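PDB 4N1Y: estrogen receptor, which probably activates transcription constitutively, as a nuclear receptor of the steroid hormone receptor family whose hormone-dependent allosteric switch has become vestigial. Local coordinates for residues 54-57 against 61-64; 47-52 against 221-226; 96-101 against 122-127. All blocks are in the same frame, centred on the assembly; numbering follows the deposited sequence.

Interaction 1: 54-57 against 61-64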
loop_
_atom_site.group_PDB
_atom_site.type_symbol
_atom_site.label_atom_id
_atom_site.label_comp_id
_atom_site.label_asym_id
_atom_site.label_seq_id
_atom_site.Cartn_x
_atom_site.Cartn_y
_atom_site.Cartn_z
ATOM N N ASN B 54 1.134 -10.654 21.110
ATOM C CA ASN B 54 0.589 -11.853 21.735
ATOM C C ASN B 54 -0.407 -12.501 20.783
ATOM O O ASN B 54 -0.512 -13.726 20.663
ATOM C CB ASN B 54 -0.083 -11.504 23.063
ATOM C CG ASN B 54 0.922 -11.142 24.147
ATOM O OD1 ASN B 54 2.123 -11.380 24.001
ATOM N ND2 ASN B 54 0.432 -10.584 25.253
ATOM N N TRP B 55 -1.124 -11.638 20.090
ATOM C CA TRP B 55 -2.133 -12.049 19.152
ATOM C C TRP B 55 -1.530 -12.729 17.934
ATOM O O TRP B 55 -2.042 -13.744 17.470
ATOM C CB TRP B 55 -2.940 -10.826 18.731
ATOM C CG TRP B 55 -3.713 -11.049 17.519
ATOM C CD1 TRP B 55 -4.923 -11.652 17.415
ATOM C CD2 TRP B 55 -3.305 -10.714 16.200
ATOM N NE1 TRP B 55 -5.316 -11.689 16.104
ATOM C CE2 TRP B 55 -4.336 -11.122 15.335
ATOM C CE3 TRP B 55 -2.170 -10.095 15.666
ATOM C CZ2 TRP B 55 -4.270 -10.935 13.955
ATOM C CZ3 TRP B 55 -2.104 -9.907 14.292
ATOM C CH2 TRP B 55 -3.155 -10.330 13.450
ATOM N N ALA B 56 -0.440 -12.170 17.423
ATOM C CA ALA B 56 0.216 -12.700 16.231
ATOM C C ALA B 56 0.582 -14.170 16.399
ATOM O O ALA B 56 0.385 -14.991 15.493
ATOM C CB ALA B 56 1.451 -11.893 15.907
ATOM N N LYS B 57 1.081 -14.503 17.582
ATOM C CA LYS B 57 1.557 -15.849 17.845
ATOM C C LYS B 57 0.390 -16.838 17.756
ATOM O O LYS B 57 0.586 -18.055 17.636
ATOM C CB LYS B 57 2.260 -15.887 19.202
ATOM C CG LYS B 57 3.446 -14.932 19.208
ATOM C CD LYS B 57 4.223 -14.918 20.506
ATOM C CE LYS B 57 5.388 -13.944 20.386
ATOM N NZ LYS B 57 6.154 -13.793 21.652
ATOM N N GLY B 61 0.264 -20.906 12.045
ATOM C CA GLY B 61 1.442 -21.030 11.217
ATOM C C GLY B 61 2.560 -20.150 11.734
ATOM O O GLY B 61 3.732 -20.497 11.608
ATOM N N TYR B 62 2.193 -19.036 12.362
ATOM C CA TYR B 62 3.145 -17.988 12.725
ATOM C C TYR B 62 4.238 -18.456 13.698
ATOM O O TYR B 62 5.418 -18.109 13.552
ATOM C CB TYR B 62 2.395 -16.799 13.332
ATOM C CG TYR B 62 3.253 -15.577 13.576
ATOM C CD1 TYR B 62 3.443 -14.638 12.565
ATOM C CD2 TYR B 62 3.874 -15.359 14.801
ATOM C CE1 TYR B 62 4.231 -13.530 12.759
ATOM C CE2 TYR B 62 4.664 -14.237 15.004
ATOM C CZ TYR B 62 4.832 -13.334 13.974
ATOM O OH TYR B 62 5.593 -12.214 14.149
ATOM N N THR B 63 3.860 -19.253 14.684
ATOM C CA THR B 63 4.839 -19.679 15.663
ATOM C C THR B 63 5.803 -20.719 15.081
ATOM O O THR B 63 6.754 -21.131 15.740
ATOM C CB THR B 63 4.158 -20.223 16.905
ATOM O OG1 THR B 63 3.178 -21.194 16.524
ATOM C CG2 THR B 63 3.485 -19.079 17.628
ATOM N N ASP B 64 5.548 -21.145 13.848
ATOM C CA ASP B 64 6.462 -22.041 13.149
ATOM C C ASP B 64 7.476 -21.313 12.248
ATOM O O ASP B 64 8.387 -21.947 11.711
ATOM C CB ASP B 64 5.669 -23.072 12.355
ATOM C CG ASP B 64 4.833 -23.964 13.254
ATOM O OD1 ASP B 64 5.381 -24.479 14.263
ATOM O OD2 ASP B 64 3.623 -24.125 12.970
#
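Ala-56 presents its methyl group to one face of the Tyr-62 ring, and this pair is the CH-pi part of the contact. Ala-56 CB lies 4.2 Å from the centroid of the Tyr-62 ring and only 16° off the ring normal, which meets the geometry of a CH-pi contact. The methyl is displaced toward the rim, so that the nearest ring atom is CE2, 4.1 Å from Ala-56 CB. Tyr-62 reaches this place because its CG is anti to the backbone N (chi1 -172°), which swings the ring back across the end of helix 34-56. Nearer its root, Tyr-62 CB rests 3.5 Å from the carbonyl O of Ala-56. Lys-57 meets the same ring through its backbone, obliquely, with its CA 3.9 Å from Tyr-62 CD2. Its extended side chain then leads off, with CG only loosely near the ring, and touches mainly through its first carbon: Lys-57 CB and Thr-63 CG2 are 3.8 Å apart, an aliphatic touch at the solvent-exposed border.

The arrangement turns the chain out of helix 34-56 and toward helix 67-89. A short 3-10 segment at 62-64 carries the tyrosine; Gly-61 O, just before it, accepts a hydrogen bond from Asp-64 N at 3.0 Å. Leu-148 touches both Ala-56 and Tyr-62, as does Ile-74 of helix 67-89, while the Tyr-62 hydroxyl is hydrogen-bonded to Gln-70 O. With no hydrogen bond linking the two segments themselves, their fit depends on dispersion and CH-pi packing, and the tyrosine's polar end is satisfied by the next helix.

Interaction 2: 47-52 against 221-226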
loop_
_atom_site.group_PDB
_atom_site.type_symbol
_atom_site.label_atom_id
_atom_site.label_comp_id
_atom_site.label_asym_id
_atom_site.label_seq_id
_atom_site.Cartn_x
_atom_site.Cartn_y
_atom_site.Cartn_z
ATOM N N ARG B 47 0.262 -0.198 24.401
ATOM C CA ARG B 47 -0.512 -1.259 25.035
ATOM C C ARG B 47 -1.130 -2.145 23.948
ATOM O O ARG B 47 -1.095 -3.367 24.040
ATOM C CB ARG B 47 -1.584 -0.669 25.948
ATOM C CG ARG B 47 -1.009 0.181 27.074
ATOM C CD ARG B 47 -1.986 0.341 28.245
ATOM N NE ARG B 47 -3.357 0.549 27.778
ATOM C CZ ARG B 47 -4.447 0.141 28.420
ATOM N NH1 ARG B 47 -4.343 -0.506 29.578
ATOM N NH2 ARG B 47 -5.644 0.386 27.905
ATOM N N GLU B 48 -1.642 -1.531 22.888
ATOM C CA GLU B 48 -2.251 -2.302 21.814
ATOM C C GLU B 48 -1.122 -3.068 21.112
ATOM O O GLU B 48 -1.334 -4.145 20.552
ATOM C CB GLU B 48 -3.056 -1.404 20.840
ATOM C CG GLU B 48 -4.177 -0.563 21.534
ATOM C CD GLU B 48 -4.995 0.366 20.602
ATOM O OE1 GLU B 48 -4.482 0.790 19.537
ATOM O OE2 GLU B 48 -6.147 0.718 20.975
ATOM N N LEU B 49 0.087 -2.519 21.171
ATOM C CA LEU B 49 1.239 -3.173 20.569
ATOM C C LEU B 49 1.598 -4.500 21.248
ATOM O O LEU B 49 1.823 -5.505 20.572
ATOM C CB LEU B 49 2.442 -2.230 20.586
ATOM C CG LEU B 49 3.655 -2.657 19.753
ATOM C CD1 LEU B 49 3.258 -2.992 18.325
ATOM C CD2 LEU B 49 4.735 -1.574 19.772
ATOM N N VAL B 50 1.647 -4.506 22.577
ATOM C CA VAL B 50 1.883 -5.738 23.332
ATOM C C VAL B 50 0.830 -6.794 23.010
ATOM O O VAL B 50 1.126 -7.975 22.893
ATOM C CB VAL B 50 1.890 -5.494 24.842
ATOM C CG1 VAL B 50 2.011 -6.809 25.574
ATOM C CG2 VAL B 50 3.041 -4.583 25.228
ATOM N N HIS B 51 -0.414 -6.351 22.894
ATOM C CA HIS B 51 -1.526 -7.224 22.555
ATOM C C HIS B 51 -1.393 -7.846 21.170
ATOM O O HIS B 51 -1.664 -9.033 21.005
ATOM C CB HIS B 51 -2.831 -6.446 22.660
ATOM C CG HIS B 51 -3.270 -6.199 24.070
ATOM N ND1 HIS B 51 -3.702 -7.204 24.905
ATOM C CD2 HIS B 51 -3.336 -5.057 24.792
ATOM C CE1 HIS B 51 -4.020 -6.692 26.083
ATOM N NE2 HIS B 51 -3.807 -5.391 26.040
ATOM N N LEU B 52 -0.977 -7.050 20.185
ATOM C CA LEU B 52 -0.775 -7.531 18.812
ATOM C C LEU B 52 0.215 -8.679 18.757
ATOM O O LEU B 52 -0.048 -9.728 18.170
ATOM C CB LEU B 52 -0.245 -6.415 17.918
ATOM C CG LEU B 52 -1.180 -5.311 17.461
ATOM C CD1 LEU B 52 -0.382 -4.361 16.602
ATOM C CD2 LEU B 52 -2.343 -5.883 16.681
ATOM N N CYS B 221 7.843 4.666 25.591
ATOM C CA CYS B 221 8.529 3.567 26.259
ATOM C C CYS B 221 9.291 2.825 25.206
ATOM O O CYS B 221 9.110 3.059 23.998
ATOM C CB CYS B 221 7.620 2.609 27.051
ATOM S SG CYS B 221 7.267 3.126 28.751
ATOM N N ASP B 222 10.052 1.855 25.693
ATOM C CA ASP B 222 11.099 1.209 24.945
ATOM C C ASP B 222 10.563 0.254 23.901
ATOM O O ASP B 222 11.173 0.103 22.848
ATOM C CB ASP B 222 12.032 0.511 25.911
ATOM C CG ASP B 222 12.645 1.477 26.903
ATOM O OD1 ASP B 222 13.150 2.524 26.463
ATOM O OD2 ASP B 222 12.625 1.206 28.122
ATOM N N LEU B 223 9.408 -0.350 24.162
ATOM C CA LEU B 223 8.807 -1.213 23.157
ATOM C C LEU B 223 8.515 -0.463 21.873
ATOM O O LEU B 223 8.964 -0.863 20.799
ATOM C CB LEU B 223 7.521 -1.835 23.672
ATOM C CG LEU B 223 6.828 -2.716 22.625
ATOM C CD1 LEU B 223 7.629 -3.958 22.282
ATOM C CD2 LEU B 223 5.409 -3.085 23.043
ATOM N N LEU B 224 7.795 0.645 21.995
ATOM C CA LEU B 224 7.452 1.452 20.838
ATOM C C LEU B 224 8.741 2.005 20.240
ATOM O O LEU B 224 8.915 2.106 19.023
ATOM C CB LEU B 224 6.508 2.585 21.235
ATOM C CG LEU B 224 5.648 3.149 20.116
ATOM C CD1 LEU B 224 5.061 2.003 19.357
ATOM C CD2 LEU B 224 4.547 4.002 20.674
ATOM N N LYS B 225 9.640 2.382 21.130
ATOM C CA LYS B 225 10.901 2.951 20.729
ATOM C C LYS B 225 11.775 1.932 19.954
ATOM O O LYS B 225 12.455 2.310 19.000
ATOM C CB LYS B 225 11.587 3.519 21.961
ATOM C CG LYS B 225 12.969 4.039 21.769
ATOM C CD LYS B 225 13.598 4.203 23.144
ATOM C CE LYS B 225 12.650 4.956 24.079
ATOM N NZ LYS B 225 13.175 5.072 25.470
ATOM N N GLU B 226 11.748 0.650 20.323
ATOM C CA GLU B 226 12.534 -0.336 19.560
ATOM C C GLU B 226 11.906 -0.498 18.178
ATOM O O GLU B 226 12.610 -0.684 17.182
ATOM C CB GLU B 226 12.637 -1.715 20.241
ATOM C CG GLU B 226 13.105 -1.743 21.699
ATOM C CD GLU B 226 13.008 -3.141 22.335
ATOM O OE1 GLU B 226 12.023 -3.848 22.042
ATOM O OE2 GLU B 226 13.856 -3.498 23.194
#
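Leu-49 and Leu-224 mark the closest backbone approach, their CA atoms 7.8 Å apart. The axes of the short segments 47-52 and 222-226 pass at 10.2 Å and cross at 72°. Side chains alone bridge that spacing. Leu-223 stretches over with its CG anti to the backbone N (chi1 178°), and its CD2 methyl settles against two residues of the facing helix. One is Val-50, whose CG2 is 3.6 Å from Leu-223 CD2; the other is Leu-49, whose CD2 is 3.7 Å from that same methyl. By family topology, helix 222-229 is the C-terminal activation helix of the nuclear receptor ligand-binding domain, packed here on helix 34-56 in a placement consistent with the active, coactivator-competent conformation. Leu-49 CD2 receives a second leucine from another direction: Leu-224 CD1 comes within 3.6 Å of it. All three pairs meet at a slant, branch methyl against branch methyl, and no hydrogen bond spans the two segments. Trp-78 of helix 67-89 touches both Leu-49 and Leu-224 on the buried side, whereas Val-50 lies at the exposed border. Within the first turn of helix 222-229, Lys-225 NZ forms a salt bridge with Asp-222 OD1 at 2.7 Å.

Interaction 3: 96-101 against 122-127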
loop_
_atom_site.group_PDB
_atom_site.type_symbol
_atom_site.label_atom_id
_atom_site.label_comp_id
_atom_site.label_asym_id
_atom_site.label_seq_id
_atom_site.Cartn_x
_atom_site.Cartn_y
_atom_site.Cartn_z
ATOM N N LYS B 96 -16.378 10.377 10.571
ATOM C CA LYS B 96 -16.473 11.688 11.182
ATOM C C LYS B 96 -15.453 11.783 12.304
ATOM O O LYS B 96 -14.980 12.861 12.628
ATOM C CB LYS B 96 -17.907 11.973 11.677
ATOM C CG LYS B 96 -18.047 13.150 12.609
ATOM C CD LYS B 96 -19.468 13.337 13.106
ATOM C CE LYS B 96 -19.819 14.841 13.201
ATOM N NZ LYS B 96 -19.991 15.538 11.873
ATOM N N SER B 97 -15.075 10.643 12.864
ATOM C CA SER B 97 -14.073 10.627 13.919
ATOM C C SER B 97 -13.411 9.277 14.045
ATOM O O SER B 97 -13.916 8.285 13.529
ATOM C CB SER B 97 -14.709 11.012 15.247
ATOM O OG SER B 97 -15.862 10.227 15.500
ATOM N N LEU B 98 -12.275 9.243 14.735
ATOM C CA LEU B 98 -11.574 7.988 14.964
ATOM C C LEU B 98 -11.613 7.648 16.446
ATOM O O LEU B 98 -11.262 8.467 17.304
ATOM C CB LEU B 98 -10.138 8.058 14.454
ATOM C CG LEU B 98 -10.082 8.139 12.931
ATOM C CD1 LEU B 98 -8.663 8.321 12.436
ATOM C CD2 LEU B 98 -10.726 6.915 12.304
ATOM N N ALA B 99 -12.075 6.440 16.738
ATOM C CA ALA B 99 -12.157 5.963 18.106
ATOM C C ALA B 99 -10.919 5.138 18.455
ATOM O O ALA B 99 -10.896 3.926 18.233
ATOM C CB ALA B 99 -13.422 5.155 18.305
ATOM N N PHE B 100 -9.896 5.796 18.996
ATOM C CA PHE B 100 -8.653 5.117 19.370
ATOM C C PHE B 100 -8.886 4.230 20.574
ATOM O O PHE B 100 -8.339 3.128 20.694
ATOM C CB PHE B 100 -7.555 6.136 19.633
ATOM C CG PHE B 100 -7.284 6.995 18.453
ATOM C CD1 PHE B 100 -6.477 6.541 17.425
ATOM C CD2 PHE B 100 -7.873 8.246 18.345
ATOM C CE1 PHE B 100 -6.250 7.322 16.310
ATOM C CE2 PHE B 100 -7.645 9.038 17.236
ATOM C CZ PHE B 100 -6.833 8.576 16.216
ATOM N N ALA B 101 -9.718 4.731 21.462
ATOM C CA ALA B 101 -10.238 3.945 22.546
ATOM C C ALA B 101 -11.664 4.438 22.722
ATOM O O ALA B 101 -12.021 5.487 22.179
ATOM C CB ALA B 101 -9.404 4.131 23.809
ATOM N N GLN B 122 -6.851 9.677 5.878
ATOM C CA GLN B 122 -6.799 8.464 5.097
ATOM C C GLN B 122 -7.449 7.290 5.856
ATOM O O GLN B 122 -8.238 6.516 5.299
ATOM C CB GLN B 122 -5.353 8.167 4.722
ATOM C CG GLN B 122 -5.189 7.120 3.644
ATOM C CD GLN B 122 -3.781 7.080 3.105
ATOM O OE1 GLN B 122 -2.824 7.413 3.809
ATOM N NE2 GLN B 122 -3.644 6.711 1.838
ATOM N N VAL B 123 -7.102 7.160 7.130
ATOM C CA VAL B 123 -7.688 6.127 7.974
ATOM C C VAL B 123 -9.186 6.250 8.106
ATOM O O VAL B 123 -9.909 5.279 7.916
ATOM C CB VAL B 123 -7.089 6.141 9.390
ATOM C CG1 VAL B 123 -7.794 5.114 10.254
ATOM C CG2 VAL B 123 -5.598 5.855 9.334
ATOM N N ALA B 124 -9.641 7.453 8.451
ATOM C CA ALA B 124 -11.066 7.751 8.574
ATOM C C ALA B 124 -11.845 7.401 7.292
ATOM O O ALA B 124 -12.948 6.844 7.361
ATOM C CB ALA B 124 -11.252 9.203 8.917
ATOM N N ALA B 125 -11.263 7.716 6.131
ATOM C CA ALA B 125 -11.875 7.379 4.847
ATOM C C ALA B 125 -11.937 5.866 4.662
ATOM O O ALA B 125 -12.936 5.329 4.189
ATOM C CB ALA B 125 -11.099 8.015 3.694
ATOM N N VAL B 126 -10.860 5.185 5.039
ATOM C CA VAL B 126 -10.845 3.740 4.985
ATOM C C VAL B 126 -11.968 3.213 5.867
ATOM O O VAL B 126 -12.697 2.301 5.463
ATOM C CB VAL B 126 -9.483 3.156 5.434
ATOM C CG1 VAL B 126 -9.636 1.707 5.840
ATOM C CG2 VAL B 126 -8.419 3.314 4.335
ATOM N N SER B 127 -12.124 3.807 7.053
ATOM C CA SER B 127 -13.215 3.438 7.954
ATOM C C SER B 127 -14.577 3.508 7.256
ATOM O O SER B 127 -15.363 2.552 7.302
ATOM C CB SER B 127 -13.226 4.336 9.184
ATOM O OG SER B 127 -14.117 3.831 10.167
#
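Val-123 is the first residue of the helical segment to meet Leu-98, and its CG1 methyl faces both branches of that leucine. Leu-98 CD1 and CD2 each stand 4.0 Å from Val-123 CG1, so the valine methyl bears at a slant on the forked end, which Leu-98 CG, anti to the carbonyl carbon (chi1 -68°), points at the helix. One step on, Ala-124 offers little more than backbone: Leu-98 CD2 approaches its CA at 3.8 Å, and Ala-124 CB follows at 4.1 Å from the same methyl. The small side chain lets the leucine come near the helix, with 6.4 Å between the CA atoms of Leu-98 and Ala-124. Further along, Ser-127 turns its OG to Ala-87 O, a hydrogen bond that ties helix 117-132 to helix 67-89.

Leu-98 sits in the two-stranded hairpin of the ligand-binding domain, paired through its backbone with Leu-106, and its side chain also touches Cys-86. Replacing it by alanine would probably strip Val-123 CG1 and the Ala-124 backbone of their packing partner and open a gap between strand and helix. The contact is wholly buried and lacks any hydrogen bond across its segments, so hydrocarbon packing is what joins hairpin to helix.

How the interactions relate
Interactions 1 and 2 draw on successive parts of helix 34-56, with centres 17 Å apart: one lies at its C-terminal end, the other at the activation helix. Interaction 3 is on the other side of the chain's centre from interaction 1, 27 Å away between centres, and the two do not touch. Interactions 2 and 3, 21 Å apart between centres, do meet by packing, Glu-48 OE2 lying 3.3 Å from Phe-100 O. Arg-89 lies at this junction, in a long, weak ion pair with Glu-48 and a weak hydrogen bond to Ala-99 O. In vertebrate estrogen receptors the corresponding Glu-Arg pair marks the steroid A-ring end of the pocket; steroid binding here does not follow.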